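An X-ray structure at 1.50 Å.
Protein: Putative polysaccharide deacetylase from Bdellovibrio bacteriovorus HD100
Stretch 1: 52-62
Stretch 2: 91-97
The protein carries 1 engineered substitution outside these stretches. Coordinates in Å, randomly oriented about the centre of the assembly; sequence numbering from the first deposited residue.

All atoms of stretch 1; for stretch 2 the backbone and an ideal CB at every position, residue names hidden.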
ATOM      1  N   ASN A  52     -12.474  -5.122   9.058  1.00 37.46           N
ATOM      2  CA  ASN A  52     -11.129  -4.791   8.625  1.00 33.38           C
ATOM      3  C   ASN A  52     -10.223  -4.661   9.875  1.00 31.25           C
ATOM      4  O   ASN A  52     -10.550  -3.952  10.814  1.00 31.62           O
ATOM      5  CB  ASN A  52     -11.114  -3.495   7.861  1.00 39.73           C
ATOM      6  CG  ASN A  52      -9.729  -3.130   7.402  1.00 43.64           C
ATOM      7  OD1 ASN A  52      -8.925  -2.585   8.160  1.00 55.37           O
ATOM      8  ND2 ASN A  52      -9.456  -3.384   6.159  1.00 46.25           N
ATOM      9  N   PRO A  53      -9.073  -5.334   9.890  1.00 31.30           N
ATOM     10  CA  PRO A  53      -8.265  -5.299  11.118  1.00 28.14           C
ATOM     11  C   PRO A  53      -7.914  -3.894  11.610  1.00 25.59           C
ATOM     12  O   PRO A  53      -7.903  -3.675  12.819  1.00 24.32           O
ATOM     13  CB  PRO A  53      -7.006  -6.066  10.715  1.00 27.14           C
ATOM     14  CG  PRO A  53      -7.517  -7.051   9.705  1.00 33.24           C
ATOM     15  CD  PRO A  53      -8.520  -6.270   8.889  1.00 32.26           C
ATOM     16  N   GLU A  54      -7.660  -2.960  10.702  1.00 26.35           N
ATOM     17  CA  GLU A  54      -7.348  -1.587  11.126  1.00 27.87           C
ATOM     18  C   GLU A  54      -8.542  -1.000  11.909  1.00 26.35           C
ATOM     19  O   GLU A  54      -8.372  -0.373  12.980  1.00 27.93           O
ATOM     20  CB  GLU A  54      -7.054  -0.696   9.927  1.00 27.72           C
ATOM     21  CG  GLU A  54      -6.488   0.671  10.298  1.00 31.56           C
ATOM     22  CD  GLU A  54      -6.097   1.492   9.096  1.00 37.38           C
ATOM     23  OE1 GLU A  54      -6.485   1.105   7.974  1.00 43.30           O
ATOM     24  OE2 GLU A  54      -5.394   2.508   9.273  1.00 41.26           O
ATOM     25  N   ALA A  55      -9.737  -1.195  11.366  1.00 28.64           N
ATOM     26  CA  ALA A  55     -10.961  -0.700  12.020  1.00 31.20           C
ATOM     27  C   ALA A  55     -11.190  -1.425  13.342  1.00 30.55           C
ATOM     28  O   ALA A  55     -11.564  -0.785  14.345  1.00 30.79           O
ATOM     29  CB  ALA A  55     -12.176  -0.881  11.128  1.00 36.41           C
ATOM     30  N   LEU A  56     -10.971  -2.754  13.353  1.00 30.20           N
ATOM     31  CA  LEU A  56     -11.177  -3.559  14.585  1.00 28.24           C
ATOM     32  C   LEU A  56     -10.267  -3.022  15.707  1.00 24.64           C
ATOM     33  O   LEU A  56     -10.705  -2.786  16.849  1.00 27.21           O
ATOM     34  CB  LEU A  56     -10.852  -5.028  14.336  1.00 31.65           C
ATOM     35  CG  LEU A  56     -11.825  -5.829  13.470  1.00 33.69           C
ATOM     36  CD1 LEU A  56     -11.345  -7.265  13.372  1.00 36.07           C
ATOM     37  CD2 LEU A  56     -13.233  -5.765  14.066  1.00 35.37           C
ATOM     38  N   PHE A  57      -8.996  -2.809  15.391  1.00 25.16           N
ATOM     39  CA  PHE A  57      -8.042  -2.329  16.412  1.00 24.09           C
ATOM     40  C   PHE A  57      -8.306  -0.874  16.809  1.00 23.48           C
ATOM     41  O   PHE A  57      -8.122  -0.545  17.971  1.00 24.96           O
ATOM     42  CB  PHE A  57      -6.570  -2.532  16.002  1.00 22.91           C
ATOM     43  CG  PHE A  57      -5.992  -3.855  16.405  1.00 22.54           C
ATOM     44  CD1 PHE A  57      -6.322  -4.966  15.609  1.00 22.57           C
ATOM     45  CD2 PHE A  57      -5.184  -4.041  17.501  1.00 26.14           C
ATOM     46  CE1 PHE A  57      -5.816  -6.220  15.923  1.00 26.53           C
ATOM     47  CE2 PHE A  57      -4.689  -5.297  17.803  1.00 27.61           C
ATOM     48  CZ  PHE A  57      -5.010  -6.377  17.007  1.00 28.10           C
ATOM     49  N   ALA A  58      -8.765  -0.021  15.887  1.00 24.10           N
ATOM     50  CA  ALA A  58      -9.118   1.336  16.285  1.00 27.08           C
ATOM     51  C   ALA A  58     -10.250   1.270  17.316  1.00 28.34           C
ATOM     52  O   ALA A  58     -10.232   1.944  18.348  1.00 29.11           O
ATOM     53  CB  ALA A  58      -9.521   2.179  15.094  1.00 31.67           C
ATOM     54  N   ASN A  59     -11.231   0.423  17.074  1.00 28.30           N
ATOM     55  CA  ASN A  59     -12.319   0.292  18.032  1.00 30.92           C
ATOM     56  C   ASN A  59     -11.854  -0.316  19.348  1.00 29.68           C
ATOM     57  O   ASN A  59     -12.261   0.140  20.402  1.00 31.07           O
ATOM     58  CB  ASN A  59     -13.438  -0.562  17.466  1.00 37.79           C
ATOM     59  CG  ASN A  59     -14.569  -0.746  18.459  1.00 38.05           C
ATOM     60  OD1 ASN A  59     -15.233   0.221  18.864  1.00 44.77           O
ATOM     61  ND2 ASN A  59     -14.755  -1.961  18.910  1.00 40.42           N
ATOM     62  N   TRP A  60     -11.001  -1.339  19.288  1.00 27.63           N
ATOM     63  CA  TRP A  60     -10.460  -1.935  20.522  1.00 28.07           C
ATOM     64  C   TRP A  60      -9.615  -0.936  21.314  1.00 24.62           C
ATOM     65  O   TRP A  60      -9.674  -0.923  22.529  1.00 26.33           O
ATOM     66  CB  TRP A  60      -9.674  -3.243  20.260  1.00 26.63           C
ATOM     67  CG  TRP A  60     -10.576  -4.366  19.843  1.00 29.33           C
ATOM     68  CD1 TRP A  60     -11.863  -4.607  20.299  1.00 34.64           C
ATOM     69  CD2 TRP A  60     -10.278  -5.416  18.931  1.00 28.68           C
ATOM     70  NE1 TRP A  60     -12.373  -5.718  19.699  1.00 37.47           N
ATOM     71  CE2 TRP A  60     -11.436  -6.237  18.847  1.00 33.86           C
ATOM     72  CE3 TRP A  60      -9.160  -5.745  18.160  1.00 29.04           C
ATOM     73  CZ2 TRP A  60     -11.500  -7.368  18.036  1.00 36.46           C
ATOM     74  CZ3 TRP A  60      -9.227  -6.867  17.356  1.00 31.67           C
ATOM     75  CH2 TRP A  60     -10.394  -7.672  17.291  1.00 35.95           C
ATOM     76  N   ARG A  61      -8.845  -0.091  20.640  1.00 24.71           N
ATOM     77  CA  ARG A  61      -8.117   0.927  21.369  1.00 24.45           C
ATOM     78  C   ARG A  61      -9.092   1.840  22.102  1.00 23.94           C
ATOM     79  O   ARG A  61      -8.818   2.230  23.234  1.00 24.80           O
ATOM     80  CB  ARG A  61      -7.217   1.751  20.464  1.00 23.67           C
ATOM     81  CG  ARG A  61      -6.005   1.030  19.955  1.00 24.79           C
ATOM     82  CD  ARG A  61      -4.971   1.955  19.336  1.00 25.61           C
ATOM     83  NE  ARG A  61      -5.530   2.822  18.314  1.00 28.66           N
ATOM     84  CZ  ARG A  61      -5.650   2.494  17.023  1.00 25.91           C
ATOM     85  NH1 ARG A  61      -5.290   1.290  16.578  1.00 25.70           N
ATOM     86  NH2 ARG A  61      -6.166   3.363  16.170  1.00 32.89           N
ATOM     87  N   HIS A  62     -10.201   2.211  21.450  1.00 25.03           N
ATOM     88  CA  HIS A  62     -11.200   3.070  22.088  1.00 25.92           C
ATOM     89  C   HIS A  62     -11.843   2.377  23.291  1.00 26.27           C
ATOM     90  O   HIS A  62     -11.926   2.947  24.380  1.00 26.28           O
ATOM     91  CB  HIS A  62     -12.247   3.515  21.088  1.00 28.75           C
ATOM     92  CG  HIS A  62     -13.265   4.434  21.664  1.00 33.97           C
ATOM     93  ND1 HIS A  62     -13.046   5.790  21.788  1.00 41.50           N
ATOM     94  CD2 HIS A  62     -14.483   4.192  22.205  1.00 35.78           C
ATOM     95  CE1 HIS A  62     -14.104   6.350  22.347  1.00 39.19           C
ATOM     96  NE2 HIS A  62     -14.989   5.401  22.608  1.00 44.37           N
ATOM     97  N   UNK A  91      -1.038 -13.327   9.361  1.00 23.27           N
ATOM     98  CA  UNK A  91      -0.452 -12.234   8.575  1.00 22.99           C
ATOM     99  C   UNK A  91      -1.441 -11.101   8.295  1.00 21.51           C
ATOM    100  O   UNK A  91      -1.034  -9.966   8.077  1.00 22.38           O
ATOM    101  CB  UNK A  91       0.081 -12.780   7.249  1.00 22.99           C
ATOM    102  N   UNK A  92      -2.736 -11.404   8.301  1.00 22.56           N
ATOM    103  CA  UNK A  92      -3.758 -10.379   8.095  1.00 23.15           C
ATOM    104  C   UNK A  92      -3.703  -9.283   9.185  1.00 21.68           C
ATOM    105  O   UNK A  92      -4.109  -8.156   8.945  1.00 23.13           O
ATOM    106  CB  UNK A  92      -5.143 -11.028   8.074  1.00 23.15           C
ATOM    107  N   UNK A  93      -3.256  -9.663  10.382  1.00 21.53           N
ATOM    108  CA  UNK A  93      -3.207  -8.773  11.538  1.00 21.25           C
ATOM    109  C   UNK A  93      -1.812  -8.245  11.831  1.00 20.95           C
ATOM    110  O   UNK A  93      -1.607  -7.557  12.812  1.00 22.34           O
ATOM    111  CB  UNK A  93      -3.742  -9.501  12.773  1.00 21.25           C
ATOM    112  N   UNK A  94      -0.837  -8.598  10.997  1.00 20.59           N
ATOM    113  CA  UNK A  94       0.559  -8.252  11.273  1.00 21.30           C
ATOM    114  C   UNK A  94       0.744  -6.754  11.441  1.00 19.50           C
ATOM    115  O   UNK A  94       1.457  -6.312  12.354  1.00 21.57           O
ATOM    116  CB  UNK A  94       1.465  -8.762  10.150  1.00 21.30           C
ATOM    117  N   UNK A  95       0.155  -5.953  10.551  1.00 19.82           N
ATOM    118  CA  UNK A  95       0.395  -4.513  10.655  1.00 20.00           C
ATOM    119  C   UNK A  95      -0.143  -3.972  11.968  1.00 19.76           C
ATOM    120  O   UNK A  95       0.476  -3.124  12.599  1.00 21.36           O
ATOM    121  CB  UNK A  95      -0.246  -3.773   9.479  1.00 20.00           C
ATOM    122  N   UNK A  96      -1.281  -4.507  12.404  1.00 19.62           N
ATOM    123  CA  UNK A  96      -1.856  -4.033  13.674  1.00 21.71           C
ATOM    124  C   UNK A  96      -0.988  -4.475  14.853  1.00 20.76           C
ATOM    125  O   UNK A  96      -0.809  -3.728  15.807  1.00 21.36           O
ATOM    126  CB  UNK A  96      -3.284  -4.555  13.847  1.00 21.71           C
ATOM    127  N   UNK A  97      -0.415  -5.685  14.766  1.00 21.47           N
ATOM    128  CA  UNK A  97       0.426  -6.167  15.847  1.00 20.74           C
ATOM    129  C   UNK A  97       1.731  -5.348  15.946  1.00 21.11           C
ATOM    130  O   UNK A  97       2.238  -5.079  17.058  1.00 23.70           O
ATOM    131  CB  UNK A  97       0.740  -7.650  15.641  1.00 20.74           C
TER

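Position 91 has nothing of stretch 1 within 5.5 Å of its ideal CB. Many side chains would suit. The residue is T91; its OG1 is hydrogen-bonded elsewhere in the structure.

Position 92 has its CA-to-CB bond sideways to stretch 1. The ideal CB lies 4.9 Å from P53 CG, so a flexible apolar chain could reach the proline ring. Leucine, methionine or isoleucine would all be reasonable. The residue is L92, with chi1 in t and chi2 in p. Its end comes nearer, and L92 CG packs 3.9 Å from P53 CG. The backbone takes part too: L92 O is 3.7 Å from P53 CG.

Position 93 also starts sideways. Its ideal CB is 5.0 Å from F57 CE1 and 5.2 Å from P53 CB, and L56 lies further along the same apolar surface. A large apolar side chain, aromatic or aliphatic, would fill this space. The residue is F93, with chi1 in m. P53 lies over one face of its ring, and P53 CB is 3.8 Å from F93 CD1. L56 is at the ring edge, with L56 CD1 4.3 Å from F93 CE1. F93 CD1 also meets F57, 3.9 Å from F57 CE1 and near the plane of the F57 ring.

Positions 94 and 95 have helical backbone angles, and their ideal CB atoms find nothing of stretch 1 within 5.5 Å. Polar or apolar residues could serve at both. They are E94 and N95; N95 OD1 and ND2 bond elsewhere in the structure.

Position 96 points toward stretch 1. Its ideal CB is 3.5 Å from F57 CD1, so the start of the chain must lie against the ring. Beyond are P53, E54 and the guanidinium of R61. An apolar chain could pack here, and glutamine could add polar contacts; an acid would also place a charge near R61. The residue is E96, a knob among P53, E54, F57 and R61. Its CB sits over the F57 face, 3.7 Å from the ring centroid, in a CH-pi contact. E96 OE1 is 4.2 Å from R61 NH1, beyond a salt bridge. A water closes the gap: its O lies 2.7 Å from E96 OE1 and 2.8 Å from E54 O, donating to both, and 2.9 Å from R61 NH1, from which it accepts.

Position 97 is sideways, with no stretch 1 atom within 5.5 Å of its ideal CB. Several residues would suit; it is I97.

Stretch 2, residues 91-97: TLFENEI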
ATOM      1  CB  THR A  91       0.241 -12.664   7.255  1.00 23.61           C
ATOM      2  OG1 THR A  91      -0.711 -13.138   6.295  1.00 24.34           O
ATOM      3  CG2 THR A  91       1.305 -13.716   7.544  1.00 22.50           C
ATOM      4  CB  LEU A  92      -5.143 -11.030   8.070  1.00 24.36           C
ATOM      5  CG  LEU A  92      -6.310 -10.158   7.665  1.00 26.79           C
ATOM      6  CD1 LEU A  92      -6.187  -9.647   6.232  1.00 30.04           C
ATOM      7  CD2 LEU A  92      -7.600 -10.952   7.811  1.00 29.48           C
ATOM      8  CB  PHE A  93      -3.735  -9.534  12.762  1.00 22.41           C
ATOM      9  CG  PHE A  93      -5.180  -9.860  12.687  1.00 25.79           C
ATOM     10  CD1 PHE A  93      -6.134  -8.931  13.122  1.00 29.02           C
ATOM     11  CD2 PHE A  93      -5.602 -11.097  12.175  1.00 29.40           C
ATOM     12  CE1 PHE A  93      -7.482  -9.220  13.031  1.00 37.38           C
ATOM     13  CE2 PHE A  93      -6.958 -11.385  12.112  1.00 34.99           C
ATOM     14  CZ  PHE A  93      -7.891 -10.439  12.524  1.00 39.49           C
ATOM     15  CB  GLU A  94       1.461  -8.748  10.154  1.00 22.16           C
ATOM     16  CG  GLU A  94       2.924  -8.420  10.321  1.00 20.77           C
ATOM     17  CD  GLU A  94       3.822  -9.093   9.319  1.00 22.41           C
ATOM     18  OE1 GLU A  94       3.331  -9.672   8.338  1.00 25.55           O
ATOM     19  OE2 GLU A  94       5.078  -8.978   9.549  1.00 23.43           O
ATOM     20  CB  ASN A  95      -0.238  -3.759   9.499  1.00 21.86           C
ATOM     21  CG  ASN A  95       0.531  -3.908   8.230  1.00 21.57           C
ATOM     22  OD1 ASN A  95       1.399  -4.773   8.106  1.00 20.52           O
ATOM     23  ND2 ASN A  95       0.263  -3.017   7.292  1.00 25.16           N
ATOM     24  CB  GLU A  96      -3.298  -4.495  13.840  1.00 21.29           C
ATOM     25  CG  GLU A  96      -4.252  -3.896  12.830  1.00 22.53           C
ATOM     26  CD  GLU A  96      -4.160  -2.399  12.747  1.00 25.42           C
ATOM     27  OE1 GLU A  96      -4.205  -1.741  13.829  1.00 24.26           O
ATOM     28  OE2 GLU A  96      -4.100  -1.890  11.606  1.00 26.63           O
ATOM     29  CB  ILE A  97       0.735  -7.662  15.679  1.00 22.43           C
ATOM     30  CG1 ILE A  97      -0.552  -8.485  15.779  1.00 23.63           C
ATOM     31  CG2 ILE A  97       1.796  -8.144  16.652  1.00 23.85           C
ATOM     32  CD1 ILE A  97      -0.482  -9.839  15.091  1.00 25.99           C
TER
HETATM   33  O   HOH W   1      -5.845   0.414  13.854  1.00 29.70           O
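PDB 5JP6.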